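Local coordinates for protein CRISPR-associated endonuclease Cas9 (Campylobacter jejuni subsp. jejuni serotype O:2, PDB 5X2H) that is an RNA-guided endonuclease of the CRISPR immune system that cleaves invading DNA, here crystallised without its HNH nuclease domain, at residues Asn251-Phe255 with Asn401-Ala406; Pro262-Leu267 with Leu358-Lys363. All coordinates share one frame; numbering follows the deposited sequence.

Contact 1: residues Asn251-Phe255 with Asn401-Ala406; sequences NCSFF and NISFKA. With nucleotides of chain B.
The sulfur of C252 is gripped by three backbone N-H groups, one of them from across the contact. S403 N donates to C252 SG over 3.3 Å with an N-H...S angle of 151°; F255 N reaches the same atom from within its own loop, and F254 N adds a weak third bond. With SG anti to the backbone N of C252 (chi1 174°), the sulfur points across to S403 N while staying within reach of F254 N and F255 N. This brings it to the backbone at I402 and S403, just ahead of helix 404-415, of which S403 is the N-cap; S403 OG accepts a weak capping bond from A406 N. C252 SG lies 3.5 Å from S403 OG. Between the backbones themselves, S253 N donates to N401 O over 3.3 Å, and water 1 donates to both N251 O and N401 O. On the helix side, the extended chain of K405 crosses the F255 ring at about a right angle, placing CD 3.8 Å from the ring centroid and 11° off its normal, a CH-pi contact. A406 CB sits at the edge of that ring, 4.0 Å from F255 CE2. At the RNA end, N401 clasps one phosphate twice: N401 N donates to OP1 and N401 ND2 to OP2 of adenosine 5 of chain B, each over 2.7 Å.

Contact 2: residues Pro262-Leu267 with Leu358-Lys363; sequences PKNSPL and LNEIAK. With nucleotides of chain B.
Polar contact between the two segments centres on L267 and N359. L267 N donates to N359 OD1 over 3.0 Å, with an N-H...O angle of 161°, and approaches in the carbonyl plane of the amide. A chi1 of -60° sets CG beside the backbone N of N359 and carries the amide out toward L267, although the side chain does not set off in that direction; OD1 also comes to 3.2 Å from L267 CB. The edge of the P266 ring lies against the same amide oxygen, with P266 CD 3.5 Å from N359 OD1. The bond serves a backbone N-H at a helix start, where main-chain acceptors are lacking. S265, the N-cap of helix 266-288, supplies the neighbouring link: its OG bonds A268 N and donates to P262 O over 3.1 Å, tying the cap to the first residue of the type I turn 262-265.

The apolar contacts flank this bond. P266 CG meets L358 CB at 4.0 Å, ring and leucine crossing at about a right angle. One helical turn along from L358, A362 CB packs on S265 CA at 3.7 Å, and P262 CG reaches K363 CA at 3.9 Å. The turn thus packs on helix 355-367 through P262, S265 and P266, with A362 meeting S265, and Y341 of helix 336-344 touches both P266 and A362.

Ionic contact involves the RNA. The extended side chain of K263 carries NZ to OP2 of U6 of chain B in a weak bond, and NZ also forms a weak, long ion pair with D398. The chemistry implies a division of labour: N359 and S265 take up the N-H groups of L267 and A268 at the start of helix 266-288, while K263 probably lends positive charge to the RNA phosphate backbone, though its bond there is weak.

Overall arrangement
Contacts 1 and 2 are neighbours, their centres about 14 Å apart, and they share F404 as a bridge. F404, which takes no part in the meeting with 251-255, puts its ring into contact 2: F404 CE1 lies 3.2 Å from S265 OG, F404 CZ 3.5 Å from N359 CB and 3.6 Å from P262 CD. Along the chain, 262-267 and 358-363 both fall between the two segments of contact 1, and each contact includes the start of a helix, 404-415 in one and 266-288 in the other. Both also reach successive nucleotides of chain B, with N401 at adenosine 5 and K263 more weakly at U6. Both lie away from the predicted RuvC metal site at D14, E485 and H558.

Contact 1: residues Asn251-Phe255 with Asn401-Ala406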
ATOM      1  N   ASN A 251      15.527   2.783  13.476  1.00 48.80           N
ATOM      2  CA  ASN A 251      16.447   3.467  14.373  1.00 50.21           C
ATOM      3  C   ASN A 251      16.858   2.561  15.527  1.00 48.99           C
ATOM      4  O   ASN A 251      16.249   1.521  15.791  1.00 45.79           O
ATOM      5  CB  ASN A 251      15.820   4.757  14.915  1.00 52.81           C
ATOM      6  CG  ASN A 251      15.599   5.794  13.836  1.00 57.54           C
ATOM      7  OD1 ASN A 251      16.341   5.856  12.855  1.00 59.48           O
ATOM      8  ND2 ASN A 251      14.572   6.620  14.013  1.00 59.54           N
ATOM      9  N   CYS A 252      17.908   2.989  16.223  1.00 52.34           N
ATOM     10  CA  CYS A 252      18.464   2.221  17.327  1.00 51.99           C
ATOM     11  C   CYS A 252      17.536   2.249  18.539  1.00 53.20           C
ATOM     12  O   CYS A 252      16.808   3.216  18.772  1.00 52.16           O
ATOM     13  CB  CYS A 252      19.839   2.775  17.703  1.00 53.16           C
ATOM     14  SG  CYS A 252      20.606   2.043  19.162  1.00 56.00           S
ATOM     15  N   SER A 253      17.575   1.163  19.317  1.00 54.77           N
ATOM     16  CA  SER A 253      16.752   1.079  20.521  1.00 50.66           C
ATOM     17  C   SER A 253      17.199   2.087  21.572  1.00 49.58           C
ATOM     18  O   SER A 253      16.368   2.646  22.296  1.00 47.55           O
ATOM     19  CB  SER A 253      16.802  -0.336  21.098  1.00 47.73           C
ATOM     20  OG  SER A 253      16.367  -1.289  20.151  1.00 49.58           O
ATOM     21  N   PHE A 254      18.507   2.321  21.674  1.00 50.75           N
ATOM     22  CA  PHE A 254      19.063   3.243  22.663  1.00 51.99           C
ATOM     23  C   PHE A 254      19.118   4.673  22.134  1.00 58.07           C
ATOM     24  O   PHE A 254      18.570   5.592  22.749  1.00 59.96           O
ATOM     25  CB  PHE A 254      20.463   2.784  23.082  1.00 47.54           C
ATOM     26  CG  PHE A 254      20.497   1.422  23.711  1.00 47.98           C
ATOM     27  CD1 PHE A 254      19.994   1.223  24.985  1.00 44.22           C
ATOM     28  CD2 PHE A 254      21.051   0.345  23.037  1.00 48.89           C
ATOM     29  CE1 PHE A 254      20.029  -0.029  25.571  1.00 46.36           C
ATOM     30  CE2 PHE A 254      21.091  -0.909  23.620  1.00 48.19           C
ATOM     31  CZ  PHE A 254      20.578  -1.095  24.888  1.00 45.69           C
ATOM     32  N   PHE A 255      19.782   4.869  20.996  1.00 61.11           N
ATOM     33  CA  PHE A 255      19.978   6.193  20.405  1.00 62.80           C
ATOM     34  C   PHE A 255      19.005   6.332  19.239  1.00 63.27           C
ATOM     35  O   PHE A 255      19.301   5.947  18.107  1.00 61.69           O
ATOM     36  CB  PHE A 255      21.426   6.376  19.969  1.00 64.02           C
ATOM     37  CG  PHE A 255      22.423   6.120  21.064  1.00 63.65           C
ATOM     38  CD1 PHE A 255      22.790   7.133  21.934  1.00 64.77           C
ATOM     39  CD2 PHE A 255      22.991   4.867  21.228  1.00 63.32           C
ATOM     40  CE1 PHE A 255      23.706   6.903  22.944  1.00 65.15           C
ATOM     41  CE2 PHE A 255      23.907   4.630  22.235  1.00 64.85           C
ATOM     42  CZ  PHE A 255      24.264   5.650  23.095  1.00 64.99           C
ATOM     43  N   ASN A 401      19.102  -4.288  15.418  1.00 50.37           N
ATOM     44  CA  ASN A 401      18.175  -3.365  16.056  1.00 46.32           C
ATOM     45  C   ASN A 401      18.878  -2.251  16.822  1.00 48.27           C
ATOM     46  O   ASN A 401      18.203  -1.404  17.414  1.00 50.39           O
ATOM     47  CB  ASN A 401      17.228  -4.127  16.988  1.00 43.51           C
ATOM     48  CG  ASN A 401      16.170  -4.898  16.227  1.00 44.39           C
ATOM     49  OD1 ASN A 401      15.489  -4.344  15.365  1.00 45.75           O
ATOM     50  ND2 ASN A 401      16.039  -6.185  16.526  1.00 42.92           N
ATOM     51  N   ILE A 402      20.212  -2.224  16.820  1.00 47.11           N
ATOM     52  CA  ILE A 402      20.974  -1.179  17.488  1.00 51.20           C
ATOM     53  C   ILE A 402      21.965  -0.574  16.502  1.00 53.00           C
ATOM     54  O   ILE A 402      22.324  -1.180  15.491  1.00 56.33           O
ATOM     55  CB  ILE A 402      21.704  -1.700  18.744  1.00 51.61           C
ATOM     56  CG1 ILE A 402      22.608  -2.880  18.387  1.00 49.97           C
ATOM     57  CG2 ILE A 402      20.695  -2.099  19.816  1.00 50.80           C
ATOM     58  CD1 ILE A 402      23.232  -3.549  19.591  1.00 51.35           C
ATOM     59  N   SER A 403      22.411   0.639  16.816  1.00 53.51           N
ATOM     60  CA  SER A 403      23.239   1.434  15.922  1.00 54.57           C
ATOM     61  C   SER A 403      24.720   1.096  16.076  1.00 56.81           C
ATOM     62  O   SER A 403      25.131   0.344  16.963  1.00 57.05           O
ATOM     63  CB  SER A 403      23.027   2.924  16.185  1.00 54.83           C
ATOM     64  OG  SER A 403      23.416   3.269  17.505  1.00 56.57           O
ATOM     65  N   PHE A 404      25.530   1.680  15.184  1.00 58.27           N
ATOM     66  CA  PHE A 404      26.981   1.618  15.332  1.00 63.02           C
ATOM     67  C   PHE A 404      27.440   2.300  16.612  1.00 64.50           C
ATOM     68  O   PHE A 404      28.413   1.862  17.236  1.00 62.91           O
ATOM     69  CB  PHE A 404      27.664   2.271  14.128  1.00 65.76           C
ATOM     70  CG  PHE A 404      27.807   1.366  12.940  1.00 69.97           C
ATOM     71  CD1 PHE A 404      27.900  -0.005  13.101  1.00 70.65           C
ATOM     72  CD2 PHE A 404      27.860   1.892  11.659  1.00 72.93           C
ATOM     73  CE1 PHE A 404      28.039  -0.836  12.007  1.00 72.83           C
ATOM     74  CE2 PHE A 404      27.997   1.066  10.562  1.00 74.06           C
ATOM     75  CZ  PHE A 404      28.086  -0.299  10.735  1.00 74.92           C
ATOM     76  N   LYS A 405      26.758   3.377  17.013  1.00 68.23           N
ATOM     77  CA  LYS A 405      27.142   4.088  18.227  1.00 68.53           C
ATOM     78  C   LYS A 405      27.006   3.194  19.453  1.00 66.98           C
ATOM     79  O   LYS A 405      27.871   3.201  20.336  1.00 67.37           O
ATOM     80  CB  LYS A 405      26.294   5.351  18.381  1.00 68.36           C
ATOM     81  CG  LYS A 405      26.743   6.269  19.500  1.00 70.21           C
ATOM     82  CD  LYS A 405      25.823   7.472  19.629  1.00 70.47           C
ATOM     83  CE  LYS A 405      26.371   8.470  20.633  1.00 73.64           C
ATOM     84  NZ  LYS A 405      25.446   9.615  20.848  1.00 74.78           N
ATOM     85  N   ALA A 406      25.929   2.408  19.520  1.00 59.35           N
ATOM     86  CA  ALA A 406      25.762   1.484  20.635  1.00 56.05           C
ATOM     87  C   ALA A 406      26.714   0.301  20.527  1.00 56.36           C
ATOM     88  O   ALA A 406      27.174  -0.218  21.551  1.00 61.72           O
ATOM     89  CB  ALA A 406      24.315   0.998  20.705  1.00 52.15           C
TER
ATOM     90  P     A B   5      19.205  -7.381  17.903  1.00 46.82           P
ATOM     91  OP1   A B   5      19.714  -6.593  16.753  1.00 47.82           O
ATOM     92  OP2   A B   5      17.743  -7.477  18.126  1.00 51.18           O
ATOM     93  O5'   A B   5      19.775  -8.861  17.789  1.00 46.68           O
ATOM     94  C5'   A B   5      21.167  -9.106  17.923  1.00 49.34           C
ATOM     95  C4'   A B   5      21.464 -10.570  18.121  1.00 49.95           C
ATOM     96  O4'   A B   5      20.864 -11.052  19.351  1.00 48.97           O
ATOM     97  C3'   A B   5      20.916 -11.511  17.065  1.00 51.13           C
ATOM     98  O3'   A B   5      21.672 -11.505  15.870  1.00 53.07           O
ATOM     99  C2'   A B   5      20.916 -12.847  17.796  1.00 51.60           C
ATOM    100  O2'   A B   5      22.229 -13.384  17.870  1.00 50.96           O
ATOM    101  C1'   A B   5      20.501 -12.411  19.201  1.00 51.90           C
ATOM    102  N9    A B   5      19.047 -12.553  19.400  1.00 52.13           N
ATOM    103  C8    A B   5      18.084 -11.575  19.459  1.00 50.67           C
ATOM    104  N7    A B   5      16.871 -12.044  19.637  1.00 50.09           N
ATOM    105  C5    A B   5      17.048 -13.420  19.698  1.00 51.46           C
ATOM    106  C6    A B   5      16.151 -14.487  19.874  1.00 52.80           C
ATOM    107  N6    A B   5      14.834 -14.332  20.031  1.00 53.45           N
ATOM    108  N1    A B   5      16.658 -15.739  19.884  1.00 54.33           N
ATOM    109  C2    A B   5      17.978 -15.899  19.726  1.00 54.28           C
ATOM    110  N3    A B   5      18.921 -14.978  19.553  1.00 52.59           N
ATOM    111  C4    A B   5      18.384 -13.745  19.550  1.00 52.04           C
ATOM    112  P     A B   4      15.813  -4.462  21.234  1.00 47.06           P
ATOM    113  OP1   A B   4      16.084  -3.432  20.204  1.00 45.09           O
ATOM    114  OP2   A B   4      14.561  -5.260  21.175  1.00 51.44           O
ATOM    115  O5'   A B   4      17.038  -5.482  21.261  1.00 48.98           O
ATOM    116  C5'   A B   4      18.365  -5.009  21.421  1.00 48.39           C
ATOM    117  C4'   A B   4      19.360  -6.132  21.563  1.00 47.15           C
ATOM    118  O4'   A B   4      19.143  -6.868  22.798  1.00 48.06           O
ATOM    119  C3'   A B   4      19.322  -7.216  20.505  1.00 46.00           C
ATOM    120  O3'   A B   4      19.866  -6.823  19.259  1.00 47.24           O
ATOM    121  C2'   A B   4      20.076  -8.343  21.193  1.00 48.24           C
ATOM    122  O2'   A B   4      21.468  -8.067  21.226  1.00 49.45           O
ATOM    123  C1'   A B   4      19.528  -8.221  22.615  1.00 48.51           C
ATOM    124  N9    A B   4      18.346  -9.086  22.776  1.00 50.64           N
ATOM    125  C8    A B   4      17.016  -8.753  22.724  1.00 50.92           C
ATOM    126  N7    A B   4      16.209  -9.778  22.870  1.00 51.62           N
ATOM    127  C5    A B   4      17.066 -10.862  23.007  1.00 52.04           C
ATOM    128  C6    A B   4      16.839 -12.237  23.191  1.00 52.32           C
ATOM    129  N6    A B   4      15.625 -12.784  23.277  1.00 49.07           N
ATOM    130  N1    A B   4      17.918 -13.045  23.292  1.00 56.78           N
ATOM    131  C2    A B   4      19.139 -12.497  23.210  1.00 57.92           C
ATOM    132  N3    A B   4      19.480 -11.222  23.036  1.00 55.29           N
ATOM    133  C4    A B   4      18.385 -10.449  22.943  1.00 52.89           C
TER
HETATM  134  O   HOH W   1      15.231  -0.686  17.351  1.00 51.37           O

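Contact 2: residues Pro262-Leu267 with Leu358-Lys363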
ATOM      1  N   PRO A 262      24.039  -2.114   9.809  1.00 53.32           N
ATOM      2  CA  PRO A 262      23.900  -3.235   8.870  1.00 53.64           C
ATOM      3  C   PRO A 262      24.483  -4.514   9.450  1.00 54.64           C
ATOM      4  O   PRO A 262      25.518  -4.497  10.119  1.00 55.58           O
ATOM      5  CB  PRO A 262      24.684  -2.766   7.637  1.00 54.05           C
ATOM      6  CG  PRO A 262      25.640  -1.750   8.161  1.00 56.03           C
ATOM      7  CD  PRO A 262      24.928  -1.062   9.289  1.00 54.12           C
ATOM      8  N   LYS A 263      23.806  -5.633   9.181  1.00 49.69           N
ATOM      9  CA  LYS A 263      24.228  -6.907   9.754  1.00 54.84           C
ATOM     10  C   LYS A 263      25.606  -7.335   9.263  1.00 56.84           C
ATOM     11  O   LYS A 263      26.345  -7.993  10.004  1.00 61.90           O
ATOM     12  CB  LYS A 263      23.201  -7.995   9.444  1.00 55.55           C
ATOM     13  CG  LYS A 263      21.937  -7.915  10.283  1.00 56.79           C
ATOM     14  CD  LYS A 263      21.167  -9.224  10.253  1.00 57.38           C
ATOM     15  CE  LYS A 263      19.979  -9.180  11.200  1.00 58.58           C
ATOM     16  NZ  LYS A 263      19.244 -10.475  11.232  1.00 62.00           N
ATOM     17  N   ASN A 264      25.973  -6.978   8.033  1.00 55.77           N
ATOM     18  CA  ASN A 264      27.204  -7.465   7.424  1.00 60.37           C
ATOM     19  C   ASN A 264      28.400  -6.556   7.682  1.00 67.04           C
ATOM     20  O   ASN A 264      29.414  -6.670   6.983  1.00 75.31           O
ATOM     21  CB  ASN A 264      27.006  -7.665   5.921  1.00 57.89           C
ATOM     22  CG  ASN A 264      26.081  -8.825   5.609  1.00 59.74           C
ATOM     23  OD1 ASN A 264      26.512  -9.977   5.550  1.00 62.62           O
ATOM     24  ND2 ASN A 264      24.799  -8.526   5.419  1.00 58.55           N
ATOM     25  N   SER A 265      28.313  -5.667   8.662  1.00 68.41           N
ATOM     26  CA  SER A 265      29.476  -4.878   9.027  1.00 68.80           C
ATOM     27  C   SER A 265      30.361  -5.664   9.994  1.00 68.30           C
ATOM     28  O   SER A 265      29.877  -6.552  10.702  1.00 66.05           O
ATOM     29  CB  SER A 265      29.048  -3.561   9.667  1.00 70.76           C
ATOM     30  OG  SER A 265      28.401  -3.785  10.907  1.00 73.12           O
ATOM     31  N   PRO A 266      31.664  -5.367  10.028  1.00 67.26           N
ATOM     32  CA  PRO A 266      32.543  -6.080  10.974  1.00 71.54           C
ATOM     33  C   PRO A 266      32.093  -5.960  12.420  1.00 71.55           C
ATOM     34  O   PRO A 266      32.125  -6.952  13.156  1.00 74.14           O
ATOM     35  CB  PRO A 266      33.911  -5.420  10.745  1.00 72.11           C
ATOM     36  CG  PRO A 266      33.843  -4.881   9.356  1.00 72.62           C
ATOM     37  CD  PRO A 266      32.415  -4.451   9.151  1.00 69.23           C
ATOM     38  N   LEU A 267      31.666  -4.768  12.844  1.00 71.55           N
ATOM     39  CA  LEU A 267      31.168  -4.599  14.206  1.00 71.07           C
ATOM     40  C   LEU A 267      29.970  -5.502  14.468  1.00 67.45           C
ATOM     41  O   LEU A 267      29.895  -6.167  15.509  1.00 66.33           O
ATOM     42  CB  LEU A 267      30.795  -3.136  14.450  1.00 74.42           C
ATOM     43  CG  LEU A 267      31.606  -2.364  15.489  1.00 78.20           C
ATOM     44  CD1 LEU A 267      30.985  -0.996  15.718  1.00 77.81           C
ATOM     45  CD2 LEU A 267      31.707  -3.143  16.791  1.00 78.46           C
ATOM     46  N   LEU A 358      35.600   0.705   7.559  1.00 99.63           N
ATOM     47  CA  LEU A 358      35.120  -0.632   7.225  1.00 98.55           C
ATOM     48  C   LEU A 358      33.624  -0.756   7.486  1.00 96.21           C
ATOM     49  O   LEU A 358      32.871  -1.252   6.637  1.00 94.70           O
ATOM     50  CB  LEU A 358      35.897  -1.680   8.021  1.00100.57           C
ATOM     51  CG  LEU A 358      36.705  -2.697   7.212  1.00102.19           C
ATOM     52  CD1 LEU A 358      37.642  -1.988   6.248  1.00104.15           C
ATOM     53  CD2 LEU A 358      37.483  -3.617   8.141  1.00102.99           C
ATOM     54  N   ASN A 359      33.174  -0.310   8.660  1.00 94.67           N
ATOM     55  CA  ASN A 359      31.745  -0.321   8.955  1.00 91.20           C
ATOM     56  C   ASN A 359      30.982   0.630   8.042  1.00 89.91           C
ATOM     57  O   ASN A 359      29.836   0.349   7.672  1.00 88.31           O
ATOM     58  CB  ASN A 359      31.508   0.043  10.421  1.00 89.76           C
ATOM     59  CG  ASN A 359      32.178  -0.924  11.376  1.00 89.93           C
ATOM     60  OD1 ASN A 359      31.725  -2.055  11.553  1.00 90.00           O
ATOM     61  ND2 ASN A 359      33.263  -0.480  12.004  1.00 88.97           N
ATOM     62  N   GLU A 360      31.598   1.754   7.668  1.00 90.21           N
ATOM     63  CA  GLU A 360      30.948   2.682   6.749  1.00 89.13           C
ATOM     64  C   GLU A 360      30.858   2.104   5.342  1.00 84.59           C
ATOM     65  O   GLU A 360      29.928   2.436   4.597  1.00 79.32           O
ATOM     66  CB  GLU A 360      31.700   4.012   6.736  1.00 94.74           C
ATOM     67  CG  GLU A 360      30.821   5.235   6.958  1.00 96.92           C
ATOM     68  CD  GLU A 360      29.921   5.094   8.170  1.00 96.11           C
ATOM     69  OE1 GLU A 360      28.692   5.263   8.020  1.00 94.45           O
ATOM     70  OE2 GLU A 360      30.440   4.805   9.271  1.00 96.27           O
ATOM     71  N   ILE A 361      31.806   1.243   4.965  1.00 83.61           N
ATOM     72  CA  ILE A 361      31.763   0.618   3.646  1.00 82.39           C
ATOM     73  C   ILE A 361      30.610  -0.377   3.566  1.00 76.97           C
ATOM     74  O   ILE A 361      29.863  -0.409   2.582  1.00 74.37           O
ATOM     75  CB  ILE A 361      33.111  -0.052   3.325  1.00 84.00           C
ATOM     76  CG1 ILE A 361      34.140   0.991   2.888  1.00 84.96           C
ATOM     77  CG2 ILE A 361      32.946  -1.112   2.245  1.00 83.75           C
ATOM     78  CD1 ILE A 361      35.545   0.450   2.796  1.00 86.76           C
ATOM     79  N   ALA A 362      30.450  -1.205   4.603  1.00 73.36           N
ATOM     80  CA  ALA A 362      29.366  -2.182   4.609  1.00 70.08           C
ATOM     81  C   ALA A 362      28.007  -1.497   4.553  1.00 65.82           C
ATOM     82  O   ALA A 362      27.072  -2.003   3.922  1.00 63.00           O
ATOM     83  CB  ALA A 362      29.470  -3.075   5.845  1.00 69.18           C
ATOM     84  N   LYS A 363      27.880  -0.343   5.211  1.00 64.11           N
ATOM     85  CA  LYS A 363      26.655   0.443   5.111  1.00 61.22           C
ATOM     86  C   LYS A 363      26.394   0.872   3.672  1.00 60.51           C
ATOM     87  O   LYS A 363      25.261   0.783   3.185  1.00 55.16           O
ATOM     88  CB  LYS A 363      26.749   1.663   6.026  1.00 61.17           C
ATOM     89  CG  LYS A 363      25.548   2.591   5.982  1.00 59.25           C
ATOM     90  CD  LYS A 363      25.988   4.032   6.183  1.00 59.90           C
ATOM     91  CE  LYS A 363      25.041   4.787   7.098  1.00 59.03           C
ATOM     92  NZ  LYS A 363      23.654   4.814   6.569  1.00 59.62           N
TER
ATOM     93  P     U B   6      20.937 -11.738  14.463  1.00 51.31           P
ATOM     94  OP1   U B   6      21.893 -11.389  13.382  1.00 53.03           O
ATOM     95  OP2   U B   6      19.617 -11.061  14.517  1.00 47.87           O
ATOM     96  O5'   U B   6      20.701 -13.311  14.422  1.00 54.33           O
ATOM     97  C5'   U B   6      21.798 -14.203  14.545  1.00 59.68           C
ATOM     98  C4'   U B   6      21.342 -15.634  14.664  1.00 64.27           C
ATOM     99  O4'   U B   6      20.602 -15.818  15.898  1.00 66.70           O
ATOM    100  C3'   U B   6      20.384 -16.118  13.590  1.00 63.66           C
ATOM    101  O3'   U B   6      21.034 -16.461  12.380  1.00 66.31           O
ATOM    102  C2'   U B   6      19.691 -17.290  14.270  1.00 64.08           C
ATOM    103  O2'   U B   6      20.523 -18.440  14.262  1.00 66.51           O
ATOM    104  C1'   U B   6      19.587 -16.782  15.710  1.00 65.81           C
ATOM    105  N1    U B   6      18.276 -16.154  15.983  1.00 64.26           N
ATOM    106  C2    U B   6      17.215 -16.999  16.243  1.00 66.23           C
ATOM    107  O2    U B   6      17.323 -18.213  16.255  1.00 68.23           O
ATOM    108  N3    U B   6      16.021 -16.367  16.487  1.00 64.75           N
ATOM    109  C4    U B   6      15.790 -15.006  16.499  1.00 63.31           C
ATOM    110  O4    U B   6      14.657 -14.590  16.739  1.00 65.39           O
ATOM    111  C5    U B   6      16.940 -14.202  16.218  1.00 61.30           C
ATOM    112  C6    U B   6      18.115 -14.789  15.976  1.00 61.90           C
TER